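Local coordinates for PTS EIIA type-4 domain-containing protein (Streptococcus agalactiae NEM316, PDB 4TKZ) that probably accepts a phosphoryl group from HPr and passes it to an EIIB domain in the sugar phosphotransferase system, at residues K3-A8 / Y29-N34; L59-L64 / K86-L91; G90-M95 / T118-G123. All coordinates share one frame; numbering follows the deposited sequence.

Contact 1: K3-A8 / Y29-N34; sequences KIIIVA and YVVGIN
The flat peptide group of Tyr29 turns its carbonyl to Ile4, and Ile4 N donates to Tyr29 O at 2.9 Å, an oxygen that also accepts from Arg103 NH1; the phenol ring of Tyr29 swings away from the strands and meets Phe55, the ring planes about 70° apart. This is the start of a parallel strand pair, the two strands of a beta-alpha-beta unit whose helix 12-24 connects them. One face of the pair carries Ile5, Val7, Val31 and Ile33, with helix 41-52 packed on Ile5 and Val31; the other carries Ile4, Ile6, Val30 and Ala8 and is covered by helices 12-24 and 93-102. Strand 30-35 is the sheet's edge within the chain, while on the far side of strand 3-9 Ile5 bonds Leu59 and Leu61, and Val7 bonds Leu61, through the backbone. Branched residues suit such a sheet because they fill both faces close to the backbone. Val31 sets its CG2 between its own backbone N and carbonyl carbon, and this methyl lies 3.9 Å from Ile5 CG2, the two side chains side by side. Ile5 CG2 also reaches Ile33 CD1 at 4.2 Å, crossing it obliquely. On the other face Ile4 CB and Val30 CG2 stand 4.1 Å apart. The long arm of Lys3, extended beyond CG, passes over Val31 with its CE 3.9 Å from Val31 CG2 and carries its NZ to a salt bridge with Glu51. Between the strands, carbonyls and N-H groups mesh as far as Ile33 N and Ile6 O at 2.7 Å; beyond them the strands part, and Ala8 N reaches Ile33 O only through a weak bond of 3.5 Å.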
loop_
_atom_site.group_PDB
_atom_site.type_symbol
_atom_site.label_atom_id
_atom_site.label_comp_id
_atom_site.label_asym_id
_atom_site.label_seq_id
_atom_site.Cartn_x
_atom_site.Cartn_y
_atom_site.Cartn_z
ATOM N N LYS A 3 -8.626 11.340 13.519
ATOM C CA LYS A 3 -8.069 11.842 12.266
ATOM C C LYS A 3 -7.057 10.856 11.678
ATOM O O LYS A 3 -6.206 10.324 12.395
ATOM C CB LYS A 3 -7.425 13.222 12.464
ATOM C CG LYS A 3 -6.864 13.802 11.172
ATOM C CD LYS A 3 -6.357 15.216 11.336
ATOM C CE LYS A 3 -5.678 15.688 10.064
ATOM N NZ LYS A 3 -5.524 17.176 10.034
ATOM N N ILE A 4 -7.159 10.612 10.372
ATOM C CA ILE A 4 -6.262 9.687 9.676
ATOM C C ILE A 4 -5.269 10.462 8.828
ATOM O O ILE A 4 -5.664 11.246 7.964
ATOM C CB ILE A 4 -7.076 8.719 8.777
ATOM C CG1 ILE A 4 -7.999 7.869 9.638
ATOM C CG2 ILE A 4 -6.157 7.809 7.950
ATOM C CD1 ILE A 4 -8.979 7.023 8.836
ATOM N N ILE A 5 -3.979 10.246 9.076
ATOM C CA ILE A 5 -2.954 10.940 8.319
ATOM C C ILE A 5 -2.064 9.934 7.616
ATOM O O ILE A 5 -1.481 9.042 8.247
ATOM C CB ILE A 5 -2.095 11.827 9.242
ATOM C CG1 ILE A 5 -2.989 12.783 10.022
ATOM C CG2 ILE A 5 -1.056 12.610 8.439
ATOM C CD1 ILE A 5 -2.205 13.701 10.998
ATOM N N ILE A 6 -1.955 10.087 6.303
ATOM C CA ILE A 6 -1.126 9.211 5.493
ATOM C C ILE A 6 0.169 9.909 5.095
ATOM O O ILE A 6 0.142 10.941 4.402
ATOM C CB ILE A 6 -1.870 8.800 4.211
ATOM C CG1 ILE A 6 -3.202 8.123 4.547
ATOM C CG2 ILE A 6 -1.017 7.851 3.369
ATOM C CD1 ILE A 6 -4.077 7.855 3.313
ATOM N N VAL A 7 1.299 9.352 5.527
ATOM C CA VAL A 7 2.601 9.895 5.161
ATOM C C VAL A 7 3.404 8.838 4.429
ATOM O O VAL A 7 3.643 7.755 4.967
ATOM C CB VAL A 7 3.402 10.347 6.403
ATOM C CG1 VAL A 7 4.534 11.264 5.979
ATOM C CG2 VAL A 7 2.486 11.029 7.394
ATOM N N ALA A 8 3.822 9.133 3.200
ATOM C CA ALA A 8 4.562 8.147 2.419
ATOM C C ALA A 8 5.410 8.783 1.324
ATOM O O ALA A 8 5.198 9.933 0.950
ATOM C CB ALA A 8 3.591 7.110 1.821
ATOM N N TYR A 29 -11.593 14.345 7.712
ATOM C CA TYR A 29 -10.473 14.079 8.602
ATOM C C TYR A 29 -9.551 12.974 8.104
ATOM O O TYR A 29 -9.142 12.096 8.865
ATOM C CB TYR A 29 -10.996 13.754 9.994
ATOM C CG TYR A 29 -11.908 14.836 10.508
ATOM C CD1 TYR A 29 -11.415 16.106 10.757
ATOM C CD2 TYR A 29 -13.261 14.599 10.726
ATOM C CE1 TYR A 29 -12.226 17.109 11.220
ATOM C CE2 TYR A 29 -14.089 15.604 11.193
ATOM C CZ TYR A 29 -13.555 16.857 11.441
ATOM O OH TYR A 29 -14.355 17.872 11.906
ATOM N N VAL A 30 -9.240 13.020 6.815
ATOM C CA VAL A 30 -8.274 12.110 6.230
ATOM C C VAL A 30 -7.384 12.942 5.324
ATOM O O VAL A 30 -7.865 13.521 4.351
ATOM C CB VAL A 30 -8.974 11.005 5.392
ATOM C CG1 VAL A 30 -7.939 10.124 4.713
ATOM C CG2 VAL A 30 -9.905 10.172 6.266
ATOM N N VAL A 31 -6.098 13.037 5.658
ATOM C CA VAL A 31 -5.173 13.841 4.866
ATOM C C VAL A 31 -3.942 13.059 4.442
ATOM O O VAL A 31 -3.539 12.079 5.094
ATOM C CB VAL A 31 -4.710 15.107 5.627
ATOM C CG1 VAL A 31 -5.899 15.904 6.117
ATOM C CG2 VAL A 31 -3.838 14.723 6.791
ATOM N N GLY A 32 -3.326 13.507 3.356
ATOM C CA GLY A 32 -2.097 12.892 2.898
ATOM C C GLY A 32 -0.963 13.894 2.929
ATOM O O GLY A 32 -1.149 15.074 2.612
ATOM N N ILE A 33 0.208 13.426 3.339
ATOM C CA ILE A 33 1.422 14.205 3.213
ATOM C C ILE A 33 2.348 13.476 2.246
ATOM O O ILE A 33 2.898 12.419 2.569
ATOM C CB ILE A 33 2.097 14.407 4.591
ATOM C CG1 ILE A 33 1.144 15.155 5.525
ATOM C CG2 ILE A 33 3.386 15.166 4.438
ATOM C CD1 ILE A 33 1.682 15.387 6.937
ATOM N N ASN A 34 2.513 14.045 1.056
ATOM C CA ASN A 34 3.361 13.444 0.041
ATOM C C ASN A 34 4.832 13.803 0.232
ATOM O O ASN A 34 5.219 14.955 0.050
ATOM C CB ASN A 34 2.893 13.865 -1.360
ATOM C CG ASN A 34 1.453 13.464 -1.644
ATOM O OD1 ASN A 34 1.172 12.310 -1.960
ATOM N ND2 ASN A 34 0.540 14.422 -1.551
#

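Contact 2: L59-L64 / K86-L91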
loop_
_atom_site.group_PDB
_atom_site.type_symbol
_atom_site.label_atom_id
_atom_site.label_comp_id
_atom_site.label_asym_id
_atom_site.label_seq_id
_atom_site.Cartn_x
_atom_site.Cartn_y
_atom_site.Cartn_z
ATOM N N LEU A 59 -4.478 8.742 13.925
ATOM C CA LEU A 59 -3.856 7.541 13.403
ATOM C C LEU A 59 -3.008 7.923 12.204
ATOM O O LEU A 59 -3.520 8.446 11.215
ATOM C CB LEU A 59 -4.921 6.500 13.021
ATOM C CG LEU A 59 -4.388 5.208 12.394
ATOM C CD1 LEU A 59 -3.424 4.471 13.323
ATOM C CD2 LEU A 59 -5.536 4.304 11.994
ATOM N N VAL A 60 -1.711 7.651 12.293
ATOM C CA VAL A 60 -0.795 7.954 11.203
ATOM C C VAL A 60 -0.385 6.687 10.466
ATOM O O VAL A 60 0.244 5.776 11.037
ATOM C CB VAL A 60 0.473 8.672 11.684
ATOM C CG1 VAL A 60 1.331 9.029 10.476
ATOM C CG2 VAL A 60 0.118 9.921 12.489
ATOM N N LEU A 61 -0.743 6.625 9.188
ATOM C CA LEU A 61 -0.431 5.448 8.396
ATOM C C LEU A 61 0.755 5.747 7.489
ATOM O O LEU A 61 0.690 6.631 6.642
ATOM C CB LEU A 61 -1.658 5.044 7.571
ATOM C CG LEU A 61 -2.913 4.938 8.442
ATOM C CD1 LEU A 61 -4.119 4.560 7.573
ATOM C CD2 LEU A 61 -2.687 3.901 9.547
ATOM N N THR A 62 1.845 5.010 7.659
ATOM C CA THR A 62 3.042 5.297 6.878
ATOM C C THR A 62 3.471 4.114 6.074
ATOM O O THR A 62 3.136 2.982 6.413
ATOM C CB THR A 62 4.229 5.695 7.768
ATOM O OG1 THR A 62 4.685 4.549 8.505
ATOM C CG2 THR A 62 3.819 6.806 8.724
ATOM N N ASP A 63 4.251 4.364 5.030
ATOM C CA ASP A 63 4.521 3.305 4.069
ATOM C C ASP A 63 5.457 2.221 4.564
ATOM O O ASP A 63 5.155 1.032 4.448
ATOM C CB ASP A 63 4.984 3.861 2.712
ATOM C CG ASP A 63 6.145 4.830 2.814
ATOM O OD1 ASP A 63 6.555 5.211 3.932
ATOM O OD2 ASP A 63 6.655 5.221 1.742
ATOM N N LEU A 64 6.574 2.632 5.146
ATOM C CA LEU A 64 7.717 1.746 5.241
ATOM C C LEU A 64 8.442 1.922 6.568
ATOM O O LEU A 64 8.846 3.027 6.917
ATOM C CB LEU A 64 8.652 2.057 4.073
ATOM C CG LEU A 64 9.695 1.045 3.626
ATOM C CD1 LEU A 64 9.042 -0.290 3.260
ATOM C CD2 LEU A 64 10.452 1.621 2.441
ATOM N N LYS A 86 -1.122 7.230 17.142
ATOM C CA LYS A 86 -0.637 5.908 16.777
ATOM C C LYS A 86 0.045 5.982 15.414
ATOM O O LYS A 86 -0.458 6.626 14.492
ATOM C CB LYS A 86 -1.803 4.909 16.732
ATOM C CG LYS A 86 -2.339 4.526 18.109
ATOM C CD LYS A 86 -1.318 3.686 18.873
ATOM C CE LYS A 86 -1.954 2.970 20.061
ATOM N NZ LYS A 86 -0.957 2.516 21.075
ATOM N N VAL A 87 1.189 5.318 15.292
ATOM C CA VAL A 87 1.960 5.336 14.054
ATOM C C VAL A 87 2.165 3.917 13.550
ATOM O O VAL A 87 2.828 3.103 14.208
ATOM C CB VAL A 87 3.339 5.989 14.271
ATOM C CG1 VAL A 87 4.140 6.008 12.972
ATOM C CG2 VAL A 87 3.170 7.409 14.834
ATOM N N LEU A 88 1.591 3.610 12.384
ATOM C CA LEU A 88 1.784 2.294 11.779
ATOM C C LEU A 88 2.656 2.385 10.526
ATOM O O LEU A 88 2.622 3.390 9.813
ATOM C CB LEU A 88 0.438 1.651 11.394
ATOM C CG LEU A 88 -0.691 1.610 12.421
ATOM C CD1 LEU A 88 -1.859 0.743 11.897
ATOM C CD2 LEU A 88 -0.180 1.084 13.753
ATOM N N SER A 89 3.446 1.340 10.276
ATOM C CA SER A 89 4.081 1.141 8.974
ATOM C C SER A 89 3.329 0.024 8.243
ATOM O O SER A 89 2.452 -0.614 8.829
ATOM C CB SER A 89 5.545 0.757 9.126
ATOM O OG SER A 89 5.680 -0.462 9.830
ATOM N N GLY A 90 3.672 -0.201 6.974
ATOM C CA GLY A 90 3.122 -1.314 6.204
ATOM C C GLY A 90 1.825 -0.995 5.492
ATOM O O GLY A 90 1.072 -1.899 5.138
ATOM N N LEU A 91 1.571 0.295 5.279
ATOM C CA LEU A 91 0.291 0.773 4.752
ATOM C C LEU A 91 -0.138 0.049 3.484
ATOM O O LEU A 91 0.591 0.047 2.490
ATOM C CB LEU A 91 0.364 2.279 4.471
ATOM C CG LEU A 91 -0.790 2.884 3.664
ATOM C CD1 LEU A 91 -2.115 2.718 4.403
ATOM C CD2 LEU A 91 -0.522 4.352 3.380
HETATM O O HOH W 1 3.258 0.715 2.390
#
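Thr62 grips Leu88 twice: its backbone N donates to Leu88 O at 2.8 Å, and its OG1 donates to the same Leu88 O at 2.7 Å, the two arriving from opposite faces of the carbonyl plane. The hydroxyl gets there because chi1 is 70°, with OG1 between the backbone N and the carbonyl carbon. Strands 57-62 and 84-89 run parallel here, the two strands of a beta-alpha-beta unit linked through helix 68-76. Their tight part is the leucine-rich face, where Leu59, Lys86 and Leu88 pack against helix 110-122. The branched end of a leucine puts two methyls on this face, each able to meet a different neighbour. Leu61 and Leu88 run alongside each other in the same direction, with Leu61 CD2 4.0 Å from Leu88 CD1, while Leu59 CD1 touches both Lys86 CB, at 3.8 Å, and Leu88 CG. Leu91 crosses Leu61 at about a right angle, its CD1 4.0 Å from Leu61 CB. On the other face Val60 and Val87 back onto helix 68-76.

Past Thr62 the pairing slackens. Leu91 N bonds Thr62 O only weakly, and Gly90 N comes to Asp63 O from 65° above the carbonyl plane. Gly90 has a positive phi of 88°, where a CB would press on the preceding carbonyl oxygen. Leu64 is partly exposed, its side chain's nearest atom about 3 Å from a glycerol that probably came from the crystallisation liquor. Leu88 and Ser89 continue the sheet by pairing antiparallel with a strand of the second subunit. Asp63 OD2 bonds His9 ND1, and His9 probably corresponds to the histidine phosphorylated in mannose-type EIIA domains. A water bridges the two backbones here, donating to Asp63 O and to Leu91 O at 2.8 Å each.

Contact 3: G90-M95 / T118-G123; sequences GLNLSM and TSSHEG
Asn92 and Ser120 face each other where the start of helix 93-102 packs against the last turn of helix 110-122. The two ends of the Asn92 amide have different tasks. OD1 caps the helix by accepting from Met95 N at 2.9 Å, whereas ND2 donates to Ser120 O at 3.1 Å, with that oxygen only 8° out of the amide plane. Asparagine suits an N-cap because its OD1 can accept an N-H of the first turn, and here the NH2 of the same amide is left to bond outward. Met95 folds round Ser120: its CB lies 3.1 Å from Ser120 OG, and a bend at chi3 (-76°) brings its CE back to within 3.3 Å of the same Ser120 OG. That hydroxyl is also bonded to Val116 O one turn earlier, so a serine can sit among the methionine carbons with its polar end satisfied. Ser94 points at the same helix end, its CB 3.6 Å from Ser119 O and its OG 3.5 Å from Gly123 CA. Gly123, lacking a side chain, lets the hydroxyl come that close. Asn92 ND2 also bonds Gly90 O of the second subunit. One amide thus ties the helix start, the neighbouring helix and the dimer interface together, and its three bonds should hold it in a single orientation.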
loop_
_atom_site.group_PDB
_atom_site.type_symbol
_atom_site.label_atom_id
_atom_site.label_comp_id
_atom_site.label_asym_id
_atom_site.label_seq_id
_atom_site.Cartn_x
_atom_site.Cartn_y
_atom_site.Cartn_z
ATOM N N GLY A 90 3.672 -0.201 6.974
ATOM C CA GLY A 90 3.122 -1.314 6.204
ATOM C C GLY A 90 1.825 -0.995 5.492
ATOM O O GLY A 90 1.072 -1.899 5.138
ATOM N N LEU A 91 1.571 0.295 5.279
ATOM C CA LEU A 91 0.291 0.773 4.752
ATOM C C LEU A 91 -0.138 0.049 3.484
ATOM O O LEU A 91 0.591 0.047 2.490
ATOM C CB LEU A 91 0.364 2.279 4.471
ATOM C CG LEU A 91 -0.790 2.884 3.664
ATOM C CD1 LEU A 91 -2.115 2.718 4.403
ATOM C CD2 LEU A 91 -0.522 4.352 3.380
ATOM N N ASN A 92 -1.302 -0.590 3.548
ATOM C CA ASN A 92 -1.966 -1.153 2.353
ATOM C C ASN A 92 -3.407 -0.659 2.287
ATOM O O ASN A 92 -3.849 0.050 3.184
ATOM C CB ASN A 92 -1.838 -2.685 2.258
ATOM C CG ASN A 92 -2.381 -3.415 3.473
ATOM O OD1 ASN A 92 -3.241 -2.909 4.187
ATOM N ND2 ASN A 92 -1.893 -4.643 3.690
ATOM N N LEU A 93 -4.162 -0.989 1.238
ATOM C CA LEU A 93 -5.507 -0.428 1.165
ATOM C C LEU A 93 -6.399 -1.007 2.264
ATOM O O LEU A 93 -7.319 -0.341 2.733
ATOM C CB LEU A 93 -6.128 -0.581 -0.237
ATOM C CG LEU A 93 -7.476 0.100 -0.527
ATOM C CD1 LEU A 93 -7.458 1.575 -0.217
ATOM C CD2 LEU A 93 -7.894 -0.110 -1.995
ATOM N N SER A 94 -6.115 -2.237 2.688
ATOM C CA SER A 94 -6.855 -2.859 3.784
ATOM C C SER A 94 -6.730 -2.034 5.065
ATOM O O SER A 94 -7.720 -1.822 5.775
ATOM C CB SER A 94 -6.321 -4.268 4.059
ATOM O OG SER A 94 -6.689 -5.175 3.036
ATOM N N MET A 95 -5.511 -1.600 5.351
ATOM C CA MET A 95 -5.229 -0.783 6.535
ATOM C C MET A 95 -6.070 0.489 6.481
ATOM O O MET A 95 -6.737 0.858 7.456
ATOM C CB MET A 95 -3.736 -0.447 6.592
ATOM C CG MET A 95 -3.309 0.231 7.866
ATOM S SD MET A 95 -1.545 0.555 7.868
ATOM C CE MET A 95 -0.900 -1.081 8.208
ATOM N N THR A 118 -4.956 -6.107 12.283
ATOM C CA THR A 118 -5.496 -7.412 11.926
ATOM C C THR A 118 -5.920 -7.427 10.467
ATOM O O THR A 118 -5.535 -8.328 9.713
ATOM C CB THR A 118 -6.700 -7.763 12.815
ATOM O OG1 THR A 118 -6.259 -7.909 14.173
ATOM C CG2 THR A 118 -7.370 -9.051 12.341
ATOM N N SER A 119 -6.703 -6.427 10.065
ATOM C CA SER A 119 -7.199 -6.365 8.692
ATOM C C SER A 119 -6.056 -6.203 7.692
ATOM O O SER A 119 -6.111 -6.759 6.596
ATOM C CB SER A 119 -8.225 -5.239 8.532
ATOM O OG SER A 119 -9.455 -5.572 9.157
ATOM N N SER A 120 -5.028 -5.446 8.077
ATOM C CA SER A 120 -3.872 -5.211 7.216
ATOM C C SER A 120 -3.202 -6.528 6.860
ATOM O O SER A 120 -2.865 -6.788 5.697
ATOM C CB SER A 120 -2.866 -4.262 7.897
ATOM O OG SER A 120 -3.497 -3.065 8.291
ATOM N N HIS A 121 -3.039 -7.374 7.868
ATOM C CA HIS A 121 -2.434 -8.683 7.699
ATOM C C HIS A 121 -3.360 -9.622 6.929
ATOM O O HIS A 121 -2.920 -10.349 6.038
ATOM C CB HIS A 121 -2.133 -9.292 9.068
ATOM C CG HIS A 121 -0.903 -8.743 9.716
ATOM N ND1 HIS A 121 0.361 -8.997 9.234
ATOM C CD2 HIS A 121 -0.739 -7.973 10.818
ATOM C CE1 HIS A 121 1.253 -8.400 10.006
ATOM N NE2 HIS A 121 0.610 -7.765 10.971
ATOM N N GLU A 122 -4.640 -9.608 7.280
ATOM C CA GLU A 122 -5.603 -10.495 6.647
ATOM C C GLU A 122 -5.787 -10.168 5.171
ATOM O O GLU A 122 -6.261 -11.002 4.397
ATOM C CB GLU A 122 -6.947 -10.442 7.389
ATOM C CG GLU A 122 -6.887 -11.038 8.787
ATOM C CD GLU A 122 -8.198 -10.943 9.530
ATOM O OE1 GLU A 122 -8.905 -9.929 9.365
ATOM O OE2 GLU A 122 -8.518 -11.885 10.287
ATOM N N GLY A 123 -5.414 -8.955 4.779
ATOM C CA GLY A 123 -5.574 -8.516 3.401
ATOM C C GLY A 123 -4.477 -8.989 2.457
ATOM O O GLY A 123 -4.587 -8.843 1.239
#

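Contacts 1 and 2 are neighbouring pairs in one parallel sheet, their centres about 10 Å apart, joined where strand 3-9 meets strand 57-62: Ile5 O lies 2.7 Å from Leu61 N, a probable hydrogen bond. Leu91 reaches back to contact 1, its CD2 3.5 Å from Ile6 CG2. Contact 3 starts at Gly90 and Leu91, where contact 2 ends, and its Met95 CE lies 3.4 Å from Ser89 O; its centre is about 10 Å from that of contact 2 and about 16 Å from that of contact 1. Contacts 2 and 3 both meet the second subunit, while Asp63 places contact 2 beside His9, the probable phosphoacceptor that follows Ala8 of contact 1.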